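Local coordinates for DNA repair protein RecN (Deinococcus radiodurans, PDB 4ABX) that probably takes part in recombinational repair of DNA double-strand breaks through an ATP-binding, SMC-like architecture with a long coiled-coil domain, at residues 12-17 and 161-166; 22-27 and 135-140; 39-44 and 122-127; 60-65 and 105-110; 74-79 and 94-99. All coordinates share one frame; numbering follows the deposited sequence.

Contact 1: residues 12-17 and 161-166; sequences RQIDLL and GLEEDE
Helix 6-27 and helix 145-169 run antiparallel at the end of the RecN coiled-coil domain where both chain termini lie, and residues 12-17 and 161-166 are a worked example of how such a pair closes. The local axes approach to 10.1 Å with 148° between their N-to-C directions, and Ile14 stands level with Leu162. The tight part is built round Leu162. Its first torsion sets CG anti to the carbonyl carbon, and with chi2 at -178° CD1 continues straight outward until it lies 3.4 Å from CG of Gln13. Leu17 is the most buried member, and its CD1 meets CD1 of Leu162 at 3.9 Å as the two leucines cross at about a right angle. Ile14 passes alongside Leu162 in the opposite direction, CG1 of Ile14 lying 3.8 Å from CB of Leu162. Leu159, outside the two segments, packs on both Ile14 and Leu17. The acidic flank buries little area. Glu163 is loose there, its CG 4.5 Å from CD1 of Ile14, while the extended chain of Glu166 reaches across to the isoleucine tip to tip, touching it at one point, and also packs on Arg10. Across the segments the carboxylate meets a methyl group: CD1 of Ile14 sits 3.3 Å from OE1 of Glu166 and 3.6 Å from OE2 of Glu166.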
# COMPACT_ATOMS: atom_id res chain seq x y z
N ARG A 12 24.80 -58.53 29.69
CA ARG A 12 24.18 -57.56 28.81
C ARG A 12 22.90 -57.00 29.41
O ARG A 12 22.60 -55.82 29.25
CB ARG A 12 23.93 -58.15 27.41
CG ARG A 12 25.22 -58.52 26.66
CD ARG A 12 24.99 -58.79 25.17
NE ARG A 12 23.93 -59.76 24.94
CZ ARG A 12 24.12 -61.07 24.83
NH1 ARG A 12 25.34 -61.59 24.94
NH2 ARG A 12 23.08 -61.87 24.62
N GLN A 13 22.14 -57.84 30.11
CA GLN A 13 20.91 -57.38 30.73
C GLN A 13 21.20 -56.37 31.83
O GLN A 13 20.46 -55.40 32.01
CB GLN A 13 20.09 -58.56 31.26
CG GLN A 13 18.74 -58.16 31.85
CD GLN A 13 17.75 -57.72 30.79
OE1 GLN A 13 16.64 -57.29 31.10
NE2 GLN A 13 18.13 -57.84 29.53
N ILE A 14 22.28 -56.60 32.58
CA ILE A 14 22.72 -55.65 33.60
C ILE A 14 23.01 -54.27 33.00
O ILE A 14 22.62 -53.25 33.57
CB ILE A 14 23.95 -56.17 34.37
CG1 ILE A 14 23.55 -57.34 35.27
CG2 ILE A 14 24.61 -55.05 35.18
CD1 ILE A 14 24.71 -58.04 35.96
N ASP A 15 23.70 -54.24 31.86
CA ASP A 15 24.01 -52.97 31.19
C ASP A 15 22.75 -52.28 30.70
O ASP A 15 22.61 -51.06 30.81
CB ASP A 15 24.95 -53.20 29.99
CG ASP A 15 26.39 -53.46 30.40
OD1 ASP A 15 26.76 -53.10 31.54
OD2 ASP A 15 27.15 -54.01 29.58
N LEU A 16 21.84 -53.06 30.13
CA LEU A 16 20.56 -52.54 29.65
C LEU A 16 19.80 -51.83 30.76
O LEU A 16 19.38 -50.68 30.61
CB LEU A 16 19.71 -53.70 29.10
CG LEU A 16 18.26 -53.41 28.72
CD1 LEU A 16 18.17 -52.29 27.69
CD2 LEU A 16 17.61 -54.68 28.18
N LEU A 17 19.61 -52.52 31.88
CA LEU A 17 18.81 -51.98 32.97
C LEU A 17 19.49 -50.78 33.62
O LEU A 17 18.83 -49.78 33.92
CB LEU A 17 18.54 -53.08 34.01
CG LEU A 17 17.76 -54.29 33.50
CD1 LEU A 17 17.90 -55.47 34.48
CD2 LEU A 17 16.30 -53.94 33.27
N GLY A 161 18.77 -57.86 41.53
CA GLY A 161 18.72 -59.31 41.58
C GLY A 161 19.79 -59.93 40.69
O GLY A 161 20.40 -60.94 41.04
N LEU A 162 20.02 -59.32 39.54
CA LEU A 162 21.02 -59.83 38.61
C LEU A 162 22.44 -59.64 39.14
O LEU A 162 23.28 -60.54 39.04
CB LEU A 162 20.87 -59.17 37.23
CG LEU A 162 19.61 -59.59 36.48
CD1 LEU A 162 19.56 -58.94 35.10
CD2 LEU A 162 19.52 -61.10 36.36
N GLU A 163 22.71 -58.47 39.71
CA GLU A 163 24.01 -58.20 40.30
C GLU A 163 24.31 -59.18 41.44
O GLU A 163 25.45 -59.62 41.60
CB GLU A 163 24.07 -56.76 40.80
CG GLU A 163 23.96 -55.73 39.69
CD GLU A 163 23.99 -54.31 40.21
OE1 GLU A 163 23.58 -54.09 41.36
OE2 GLU A 163 24.43 -53.41 39.45
N GLU A 164 23.29 -59.52 42.22
CA GLU A 164 23.46 -60.47 43.31
C GLU A 164 23.76 -61.87 42.78
O GLU A 164 24.58 -62.59 43.35
CB GLU A 164 22.22 -60.51 44.20
CG GLU A 164 22.35 -61.45 45.39
CD GLU A 164 21.09 -61.51 46.23
OE1 GLU A 164 20.84 -60.57 47.00
OE2 GLU A 164 20.36 -62.52 46.12
N ASP A 165 23.09 -62.25 41.69
CA ASP A 165 23.31 -63.56 41.09
C ASP A 165 24.75 -63.69 40.62
O ASP A 165 25.36 -64.75 40.74
CB ASP A 165 22.36 -63.78 39.90
CG ASP A 165 20.90 -63.81 40.32
OD1 ASP A 165 20.62 -64.20 41.47
OD2 ASP A 165 20.04 -63.45 39.49
N GLU A 166 25.30 -62.60 40.09
CA GLU A 166 26.68 -62.59 39.63
C GLU A 166 27.65 -62.76 40.79
O GLU A 166 28.59 -63.55 40.70
CB GLU A 166 27.00 -61.32 38.86
CG GLU A 166 26.79 -61.44 37.36
CD GLU A 166 27.29 -60.23 36.60
OE1 GLU A 166 27.50 -59.17 37.24
OE2 GLU A 166 27.47 -60.33 35.37

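Contact 2: residues 22-27 and 135-140; sequences QEISEV and SKLKNK
In the antiparallel helical coiled-coil domain of RecN, residues 22-27 of helix 6-27 lie against residues 135-140 of helix 121-141, with 11.0 Å between the local axes. Glu23 shows how one side chain can serve both the apolar seam and its charged margin. From CB, which points at the partner helix, the chain runs out fully extended: CG is anti to the backbone N (chi1 -177°) and CD anti to CA (chi2 178°). The chain slides past Leu137 in the opposite direction, CG of Glu23 lying 4.0 Å from CD2 of Leu137. Farther out the side chain crosses Lys140 at about a right angle. OE1 of Glu23 rests 3.7 Å from CD of Lys140 and is also hydrogen-bonded to the hydroxyl of Tyr141, so the two oxygens have separate polar partners, which should limit rotation of the carboxylate. Lys140, itself an extended chain, brings its ammonium to the other oxygen in a salt bridge. On the apolar side Leu137 contributes the largest buried surface. Its CD1 meets Val27 tip to tip, 3.7 Å from CB of Val27, while Ile24 lies farther off, CG1 of Ile24 being 4.4 Å from CD2 of Leu137. Val148 of helix 145-169 packs on both Ile24 and Leu137. The salt bridge is short as modelled: NZ of Lys140 meets OE2 of Glu23 at 2.5 Å, on the oxygen's syn lone pair.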
# COMPACT_ATOMS: atom_id res chain seq x y z
N GLN A 22 19.49 -45.06 34.78
CA GLN A 22 20.22 -43.81 34.69
C GLN A 22 19.43 -42.78 33.87
O GLN A 22 19.30 -41.63 34.28
CB GLN A 22 21.60 -44.03 34.07
CG GLN A 22 22.48 -42.79 34.03
CD GLN A 22 23.85 -43.06 33.44
OE1 GLN A 22 24.06 -44.05 32.73
NE2 GLN A 22 24.80 -42.17 33.73
N GLU A 23 18.93 -43.20 32.70
CA GLU A 23 18.20 -42.28 31.82
C GLU A 23 17.03 -41.62 32.53
O GLU A 23 16.85 -40.40 32.48
CB GLU A 23 17.71 -42.97 30.55
CG GLU A 23 17.02 -42.00 29.59
CD GLU A 23 16.57 -42.65 28.29
OE1 GLU A 23 16.33 -43.88 28.26
OE2 GLU A 23 16.44 -41.92 27.28
N ILE A 24 16.21 -42.44 33.18
CA ILE A 24 15.05 -41.96 33.92
C ILE A 24 15.44 -41.07 35.12
O ILE A 24 14.80 -40.06 35.40
CB ILE A 24 14.20 -43.15 34.40
CG1 ILE A 24 13.51 -43.81 33.20
CG2 ILE A 24 13.18 -42.71 35.46
CD1 ILE A 24 12.95 -45.21 33.50
N SER A 25 16.50 -41.46 35.82
CA SER A 25 16.88 -40.75 37.03
C SER A 25 17.47 -39.38 36.73
O SER A 25 17.30 -38.44 37.49
CB SER A 25 17.87 -41.59 37.85
OG SER A 25 17.32 -42.87 38.12
N GLU A 26 18.18 -39.28 35.61
CA GLU A 26 18.78 -38.01 35.21
C GLU A 26 17.73 -36.95 34.89
O GLU A 26 17.96 -35.75 35.08
CB GLU A 26 19.74 -38.19 34.03
CG GLU A 26 21.03 -38.90 34.42
CD GLU A 26 21.93 -39.16 33.23
OE1 GLU A 26 21.47 -38.99 32.08
OE2 GLU A 26 23.10 -39.53 33.45
N VAL A 27 16.57 -37.39 34.40
CA VAL A 27 15.49 -36.48 34.05
C VAL A 27 14.59 -36.23 35.27
O VAL A 27 14.03 -35.15 35.44
CB VAL A 27 14.65 -37.02 32.88
CG1 VAL A 27 13.44 -36.13 32.62
CG2 VAL A 27 15.51 -37.16 31.64
N SER A 135 8.50 -36.09 27.24
CA SER A 135 7.94 -36.82 26.10
C SER A 135 8.84 -37.95 25.62
O SER A 135 8.37 -39.04 25.30
CB SER A 135 7.67 -35.87 24.92
OG SER A 135 6.59 -35.00 25.20
N LYS A 136 10.14 -37.68 25.54
CA LYS A 136 11.09 -38.70 25.15
C LYS A 136 11.04 -39.91 26.09
O LYS A 136 11.11 -41.06 25.64
CB LYS A 136 12.51 -38.13 25.08
CG LYS A 136 12.67 -37.03 24.04
CD LYS A 136 14.10 -36.52 23.97
CE LYS A 136 14.26 -35.45 22.90
NZ LYS A 136 15.66 -34.95 22.81
N LEU A 137 10.88 -39.65 27.39
CA LEU A 137 10.77 -40.72 28.38
C LEU A 137 9.48 -41.52 28.23
O LEU A 137 9.48 -42.76 28.33
CB LEU A 137 10.84 -40.16 29.81
CG LEU A 137 12.22 -39.75 30.32
CD1 LEU A 137 12.15 -39.48 31.82
CD2 LEU A 137 13.23 -40.84 30.03
N LYS A 138 8.37 -40.82 28.00
CA LYS A 138 7.08 -41.47 27.81
C LYS A 138 7.05 -42.32 26.54
O LYS A 138 6.37 -43.34 26.48
CB LYS A 138 5.94 -40.43 27.81
CG LYS A 138 5.84 -39.63 29.12
CD LYS A 138 4.54 -38.84 29.24
CE LYS A 138 4.49 -37.67 28.28
NZ LYS A 138 3.19 -36.93 28.41
N ASN A 139 7.80 -41.90 25.52
CA ASN A 139 7.91 -42.65 24.27
C ASN A 139 8.65 -43.99 24.41
O ASN A 139 8.49 -44.89 23.58
CB ASN A 139 8.57 -41.81 23.18
CG ASN A 139 7.64 -40.73 22.62
OD1 ASN A 139 6.41 -40.83 22.74
ND2 ASN A 139 8.22 -39.70 22.01
N LYS A 140 9.46 -44.11 25.46
CA LYS A 140 10.20 -45.35 25.71
C LYS A 140 9.59 -46.17 26.85
O LYS A 140 9.51 -47.39 26.77
CB LYS A 140 11.67 -45.05 26.05
CG LYS A 140 12.41 -44.23 25.00
CD LYS A 140 13.84 -43.93 25.46
CE LYS A 140 14.57 -43.04 24.46
NZ LYS A 140 15.93 -42.68 24.93

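Contact 3: residues 39-44 and 122-127; sequences TELSRL and EALDRV
Two guanidinium groups lie outside the interface proper, each beside a glutamate of its own helix. In residues 39-44 Arg43 is firmly gripped, with CD of Glu40 at the edge of its guanidinium and in the plane. The grip is side-on: NE of Arg43 donates to OE1 of Glu40 at 2.9 Å and NH2 of Arg43 to OE2 of Glu40 at 2.6 Å. Both bonds are almost straight, yet both approach from above the carboxylate plane, by 46° at OE1, so the two flat groups are tilted against each other. In residues 122-127 Arg126 merely lies beside Glu122: one guanidinium face carries the carbonyl oxygen of Glu122 and CA of Ala123 toward its rim, with OE1 of Glu122 in plane at the edge as a long salt-bridge partner. The contact itself is apolar, apart from the aliphatic part of Glu40. That chain, bent at chi2 (71°), crosses Val127 at about a right angle, CG of Glu40 lying 3.9 Å from CG2 of Val127. Leu44, the buried member, has CG anti to the carbonyl carbon and sets CD1 over the helix backbone, 3.6 Å from N of Leu124 and 3.9 Å from CB of Ala123. Leu41 crosses Leu124 obliquely, their CD1 atoms (Leu41 CD1, Leu124 CD1) 3.5 Å apart, while CG1 of Val127 tucks against CB of Leu41. With 144° between the local N-to-C directions and 9.6 Å between axes, this is the interlocking of aliphatic residues flanked by charged ones that is characteristic of an antiparallel coiled coil.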
# COMPACT_ATOMS: atom_id res chain seq x y z
N THR A 39 0.11 -25.40 31.01
CA THR A 39 -0.53 -24.11 31.27
C THR A 39 0.43 -22.96 30.98
O THR A 39 0.05 -21.96 30.36
CB THR A 39 -1.04 -24.04 32.73
OG1 THR A 39 -2.18 -24.89 32.87
CG2 THR A 39 -1.42 -22.62 33.11
N GLU A 40 1.68 -23.11 31.41
CA GLU A 40 2.70 -22.08 31.19
C GLU A 40 3.11 -21.99 29.71
O GLU A 40 3.36 -20.91 29.19
CB GLU A 40 3.90 -22.35 32.10
CG GLU A 40 4.97 -21.27 32.08
CD GLU A 40 4.55 -19.97 32.76
OE1 GLU A 40 3.36 -19.80 33.11
OE2 GLU A 40 5.43 -19.11 32.94
N LEU A 41 3.16 -23.14 29.03
CA LEU A 41 3.41 -23.17 27.59
C LEU A 41 2.38 -22.35 26.79
O LEU A 41 2.74 -21.57 25.89
CB LEU A 41 3.40 -24.62 27.07
CG LEU A 41 3.63 -24.79 25.57
CD1 LEU A 41 5.03 -24.35 25.20
CD2 LEU A 41 3.37 -26.23 25.13
N SER A 42 1.11 -22.54 27.11
CA SER A 42 0.05 -21.78 26.44
C SER A 42 0.17 -20.29 26.75
O SER A 42 0.04 -19.45 25.87
CB SER A 42 -1.33 -22.28 26.86
OG SER A 42 -1.54 -23.61 26.44
N ARG A 43 0.41 -19.97 28.02
CA ARG A 43 0.52 -18.58 28.44
C ARG A 43 1.63 -17.87 27.67
O ARG A 43 1.42 -16.78 27.17
CB ARG A 43 0.78 -18.47 29.95
CG ARG A 43 0.76 -17.03 30.46
CD ARG A 43 1.17 -16.92 31.93
NE ARG A 43 2.58 -17.23 32.15
CZ ARG A 43 3.57 -16.35 32.01
NH1 ARG A 43 3.31 -15.10 31.63
NH2 ARG A 43 4.82 -16.71 32.24
N LEU A 44 2.80 -18.51 27.59
CA LEU A 44 3.95 -17.90 26.92
C LEU A 44 3.81 -17.90 25.40
O LEU A 44 4.20 -16.94 24.74
CB LEU A 44 5.25 -18.61 27.33
CG LEU A 44 5.72 -18.39 28.77
CD1 LEU A 44 6.67 -19.50 29.22
CD2 LEU A 44 6.38 -17.03 28.91
N GLU A 122 12.97 -16.83 26.55
CA GLU A 122 13.85 -17.66 27.37
C GLU A 122 13.06 -18.68 28.18
O GLU A 122 13.44 -19.85 28.27
CB GLU A 122 14.66 -16.80 28.34
CG GLU A 122 15.64 -15.84 27.70
CD GLU A 122 16.51 -15.13 28.72
OE1 GLU A 122 16.69 -15.67 29.83
OE2 GLU A 122 17.03 -14.04 28.41
N ALA A 123 11.97 -18.23 28.79
CA ALA A 123 11.16 -19.11 29.62
C ALA A 123 10.44 -20.13 28.73
O ALA A 123 10.40 -21.32 29.05
CB ALA A 123 10.16 -18.30 30.45
N LEU A 124 9.89 -19.65 27.62
CA LEU A 124 9.19 -20.51 26.68
C LEU A 124 10.05 -21.69 26.21
O LEU A 124 9.61 -22.84 26.26
CB LEU A 124 8.70 -19.71 25.47
CG LEU A 124 8.06 -20.52 24.35
CD1 LEU A 124 6.96 -21.41 24.91
CD2 LEU A 124 7.49 -19.60 23.26
N ASP A 125 11.26 -21.40 25.76
CA ASP A 125 12.18 -22.45 25.31
C ASP A 125 12.49 -23.46 26.42
O ASP A 125 12.67 -24.65 26.16
CB ASP A 125 13.48 -21.86 24.76
CG ASP A 125 13.36 -21.44 23.30
OD1 ASP A 125 12.40 -21.88 22.62
OD2 ASP A 125 14.23 -20.67 22.83
N ARG A 126 12.56 -22.98 27.66
CA ARG A 126 12.85 -23.86 28.78
C ARG A 126 11.67 -24.77 29.11
O ARG A 126 11.85 -25.93 29.47
CB ARG A 126 13.28 -23.05 30.00
CG ARG A 126 14.63 -22.36 29.81
CD ARG A 126 15.19 -21.86 31.13
NE ARG A 126 14.35 -20.83 31.74
CZ ARG A 126 14.47 -19.53 31.48
NH1 ARG A 126 15.38 -19.11 30.61
NH2 ARG A 126 13.67 -18.66 32.08
N VAL A 127 10.46 -24.23 28.97
CA VAL A 127 9.25 -25.01 29.18
C VAL A 127 9.14 -26.10 28.13
O VAL A 127 8.78 -27.24 28.44
CB VAL A 127 7.99 -24.13 29.12
CG1 VAL A 127 6.74 -24.98 28.99
CG2 VAL A 127 7.92 -23.24 30.35

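Contact 4: residues 60-65 and 105-110; sequences LLSDGD and AIAGEL
Leu61 carries this buried contact through its conformation. Its CG is anti to the carbonyl carbon (chi1 -70°) and CD1 is anti to CA (chi2 -175°), so the chain runs straight out toward helix 87-115 and brings one methyl group against two partners. CD1 of Leu61 lies 4.0 Å from CG2 of Ile106, the branch that is anti to that residue's backbone N, and the two side chains cross obliquely. Leu110 repeats the torsions of Leu61 and comes in at about a right angle, its CD1 being 4.1 Å from CD1 of Leu61. Nearer the backbone, CB of Ala107 meets CB of Leu61 at 4.1 Å and CB of Ser62 at 3.9 Å; with so short a side chain on Ala107, the CA atoms of Leu61 and Ala107 come within 6.2 Å of each other. Ser62 sits in a wider pi-type turn with phi at -147°. Its OG is anti to the backbone N and makes a weak hydrogen bond to OD1 of Asp63, whose OD2 forms a salt bridge with Arg111. At Gly64 the chain leaves helical geometry and turns toward helix 68-83. The second subunit adds to the packing, with Ala75 of that subunit on Leu61 and Leu92 of that subunit on Leu110. The arrangement is that of an antiparallel coiled coil at a helix break, here where the paired helices also become a subunit interface.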
# COMPACT_ATOMS: atom_id res chain seq x y z
N LEU A 60 3.75 -3.90 8.02
CA LEU A 60 2.89 -3.73 6.86
C LEU A 60 2.23 -2.35 6.79
O LEU A 60 1.95 -1.85 5.70
CB LEU A 60 1.80 -4.81 6.83
CG LEU A 60 2.23 -6.25 6.56
CD1 LEU A 60 1.16 -7.24 7.03
CD2 LEU A 60 2.57 -6.48 5.09
N LEU A 61 1.98 -1.75 7.94
CA LEU A 61 1.30 -0.46 7.97
C LEU A 61 2.28 0.69 7.81
O LEU A 61 1.91 1.75 7.31
CB LEU A 61 0.50 -0.28 9.26
CG LEU A 61 -0.75 -1.13 9.47
CD1 LEU A 61 -1.46 -0.69 10.75
CD2 LEU A 61 -1.70 -1.04 8.27
N SER A 62 3.53 0.49 8.22
CA SER A 62 4.42 1.62 8.44
C SER A 62 5.91 1.40 8.13
O SER A 62 6.50 2.18 7.39
CB SER A 62 4.26 2.11 9.89
OG SER A 62 4.97 3.32 10.10
N ASP A 63 6.50 0.36 8.70
CA ASP A 63 7.96 0.21 8.69
C ASP A 63 8.56 -0.53 7.50
O ASP A 63 9.72 -0.31 7.16
CB ASP A 63 8.44 -0.44 10.00
CG ASP A 63 8.36 0.50 11.18
OD1 ASP A 63 7.70 1.56 11.07
OD2 ASP A 63 8.96 0.18 12.23
N GLY A 64 7.79 -1.42 6.88
CA GLY A 64 8.29 -2.16 5.73
C GLY A 64 8.70 -1.23 4.61
O GLY A 64 8.23 -0.09 4.53
N ASP A 65 9.60 -1.70 3.74
CA ASP A 65 10.00 -0.90 2.58
C ASP A 65 8.77 -0.53 1.78
O ASP A 65 8.62 0.60 1.31
CB ASP A 65 11.00 -1.68 1.72
CG ASP A 65 12.34 -1.86 2.41
OD1 ASP A 65 12.93 -0.84 2.84
OD2 ASP A 65 12.81 -3.01 2.53
N ALA A 105 -1.61 6.19 13.53
CA ALA A 105 -1.94 6.11 14.94
C ALA A 105 -2.03 4.65 15.36
O ALA A 105 -1.48 4.25 16.40
CB ALA A 105 -3.26 6.84 15.23
N ILE A 106 -2.70 3.84 14.55
CA ILE A 106 -2.83 2.42 14.82
C ILE A 106 -1.46 1.73 14.84
O ILE A 106 -1.18 0.91 15.72
CB ILE A 106 -3.76 1.73 13.82
CG1 ILE A 106 -5.21 2.17 14.07
CG2 ILE A 106 -3.63 0.22 13.93
CD1 ILE A 106 -6.16 1.75 12.96
N ALA A 107 -0.61 2.07 13.87
CA ALA A 107 0.74 1.52 13.83
C ALA A 107 1.53 1.89 15.09
O ALA A 107 2.35 1.12 15.57
CB ALA A 107 1.47 1.99 12.57
N GLY A 108 1.27 3.09 15.62
CA GLY A 108 1.91 3.52 16.85
C GLY A 108 1.49 2.71 18.07
O GLY A 108 2.33 2.33 18.89
N GLU A 109 0.20 2.44 18.19
CA GLU A 109 -0.30 1.65 19.32
C GLU A 109 0.20 0.21 19.24
O GLU A 109 0.53 -0.41 20.27
CB GLU A 109 -1.83 1.66 19.36
CG GLU A 109 -2.39 2.20 20.67
CD GLU A 109 -2.67 3.69 20.60
OE1 GLU A 109 -3.57 4.08 19.84
OE2 GLU A 109 -1.98 4.46 21.30
N LEU A 110 0.25 -0.33 18.03
CA LEU A 110 0.79 -1.66 17.81
C LEU A 110 2.25 -1.74 18.25
O LEU A 110 2.66 -2.71 18.88
CB LEU A 110 0.66 -2.05 16.33
CG LEU A 110 -0.77 -2.32 15.86
CD1 LEU A 110 -0.80 -2.56 14.35
CD2 LEU A 110 -1.39 -3.50 16.61

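Contact 5: residues 74-79 and 94-99; sequences EAVRAL and NELRAA
Residues 74-79 and 94-99 are both helical, and their N-to-C directions differ by 165°, so the two run close to antiparallel. The axes come within 9.8 Å, and the closest CA atoms, those of Val76 and Leu96, are 6.8 Å apart. Leu96 and Val76 bury the largest areas. CG of Leu96 is anti to the backbone N (chi1 -170°), and the second torsion (chi2 56°) leaves CD2 as the leading methyl. That one atom is shared by three residues of the facing helix: CD2 of Leu96 lies 3.9 Å from CB of Ala75, 3.8 Å from CG2 of Val76 and 4.2 Å from CD1 of Leu79. Val76 slides past Leu96 in the opposite direction, whereas Leu79 crosses it at about a right angle. This is the far end of the RecN coiled-coil domain, where helix 68-83 turns back through a short connection into helix 87-115 as an antiparallel helical hairpin. Here the second subunit joins in: Leu61 of that subunit packs on Ala75, and Ala53 of that subunit on Leu79. Arg97 lies at the exposed margin. Its chain is extended from CG to NE and crosses Val76 at about a right angle, so that CG1 of Val76 rests against one face of the guanidinium, 4.0 Å from NE of Arg97 and 4.1 Å from NH2 of Arg97. The carbonyl oxygen of Val76 is hydrogen-bonded to the side-chain amide of Gln93.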
# COMPACT_ATOMS: atom_id res chain seq x y z
N GLU A 74 1.35 8.59 -1.09
CA GLU A 74 1.54 8.79 -2.53
C GLU A 74 0.21 9.18 -3.17
O GLU A 74 0.16 10.08 -4.00
CB GLU A 74 2.10 7.54 -3.20
CG GLU A 74 3.53 7.22 -2.82
CD GLU A 74 4.07 6.01 -3.56
OE1 GLU A 74 3.71 5.80 -4.73
OE2 GLU A 74 4.86 5.25 -2.95
N ALA A 75 -0.85 8.49 -2.76
CA ALA A 75 -2.20 8.75 -3.27
C ALA A 75 -2.67 10.15 -2.90
O ALA A 75 -3.36 10.80 -3.69
CB ALA A 75 -3.18 7.70 -2.73
N VAL A 76 -2.34 10.59 -1.70
CA VAL A 76 -2.68 11.95 -1.29
C VAL A 76 -2.00 12.95 -2.21
O VAL A 76 -2.62 13.91 -2.65
CB VAL A 76 -2.29 12.23 0.18
CG1 VAL A 76 -2.36 13.73 0.46
CG2 VAL A 76 -3.22 11.45 1.13
N ARG A 77 -0.72 12.74 -2.49
CA ARG A 77 0.02 13.63 -3.37
C ARG A 77 -0.52 13.59 -4.81
O ARG A 77 -0.59 14.61 -5.49
CB ARG A 77 1.52 13.34 -3.32
CG ARG A 77 2.15 13.70 -1.99
CD ARG A 77 3.67 13.60 -2.02
NE ARG A 77 4.12 12.21 -2.13
CZ ARG A 77 4.34 11.41 -1.09
NH1 ARG A 77 4.15 11.86 0.15
NH2 ARG A 77 4.75 10.16 -1.29
N ALA A 78 -0.91 12.41 -5.27
CA ALA A 78 -1.50 12.25 -6.60
C ALA A 78 -2.76 13.09 -6.76
O ALA A 78 -3.10 13.53 -7.85
CB ALA A 78 -1.80 10.78 -6.87
N LEU A 79 -3.47 13.32 -5.65
CA LEU A 79 -4.71 14.10 -5.68
C LEU A 79 -4.49 15.62 -5.71
O LEU A 79 -5.41 16.37 -6.02
CB LEU A 79 -5.60 13.72 -4.50
CG LEU A 79 -6.09 12.27 -4.52
CD1 LEU A 79 -7.09 12.03 -3.39
CD2 LEU A 79 -6.71 11.94 -5.87
N ASN A 94 -8.95 15.21 1.70
CA ASN A 94 -8.96 15.48 3.14
C ASN A 94 -9.41 14.27 3.95
O ASN A 94 -8.82 13.96 4.99
CB ASN A 94 -9.83 16.70 3.46
CG ASN A 94 -9.14 18.01 3.11
OD1 ASN A 94 -9.79 18.96 2.66
ND2 ASN A 94 -7.83 18.07 3.32
N GLU A 95 -10.43 13.57 3.48
CA GLU A 95 -10.84 12.32 4.10
C GLU A 95 -9.71 11.28 4.06
O GLU A 95 -9.57 10.47 4.98
CB GLU A 95 -12.11 11.77 3.43
CG GLU A 95 -13.34 12.61 3.74
CD GLU A 95 -14.53 12.26 2.86
OE1 GLU A 95 -14.47 11.24 2.15
OE2 GLU A 95 -15.52 13.02 2.88
N LEU A 96 -8.91 11.31 2.99
CA LEU A 96 -7.81 10.37 2.84
C LEU A 96 -6.67 10.68 3.82
O LEU A 96 -6.06 9.77 4.39
CB LEU A 96 -7.30 10.34 1.39
CG LEU A 96 -6.31 9.22 1.05
CD1 LEU A 96 -6.89 7.85 1.37
CD2 LEU A 96 -5.90 9.30 -0.43
N ARG A 97 -6.41 11.96 4.04
CA ARG A 97 -5.46 12.38 5.07
C ARG A 97 -5.87 11.85 6.44
O ARG A 97 -5.03 11.35 7.21
CB ARG A 97 -5.34 13.91 5.11
CG ARG A 97 -4.51 14.50 3.98
CD ARG A 97 -4.21 15.98 4.22
NE ARG A 97 -3.24 16.50 3.26
CZ ARG A 97 -3.55 17.27 2.22
NH1 ARG A 97 -4.82 17.63 2.02
NH2 ARG A 97 -2.61 17.70 1.40
N ALA A 98 -7.16 11.95 6.75
CA ALA A 98 -7.70 11.42 8.00
C ALA A 98 -7.47 9.91 8.11
O ALA A 98 -7.13 9.40 9.17
CB ALA A 98 -9.18 11.75 8.14
N ALA A 99 -7.68 9.20 7.00
CA ALA A 99 -7.44 7.76 7.00
C ALA A 99 -5.97 7.46 7.26
O ALA A 99 -5.65 6.52 7.99
CB ALA A 99 -7.90 7.14 5.69

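From the N terminus, helix 6-27 supplies the first halves of contacts 1 and 2, helix 33-63 those of contacts 3 and 4, and helix 68-83 that of contact 5. There the chain reverses. Helix 87-115 closes contact 5 and then contact 4, helix 121-141 closes contact 3 and then contact 2, and helix 145-169 closes contact 1. Each loop is nested inside the next, from contact 5 innermost to contact 1 outermost, and none cross. The result is one long antiparallel rod: the centres of contacts 1 and 5 are about 82 Å apart, and contacts 4 and 5, towards the hairpin end, both touch the second subunit.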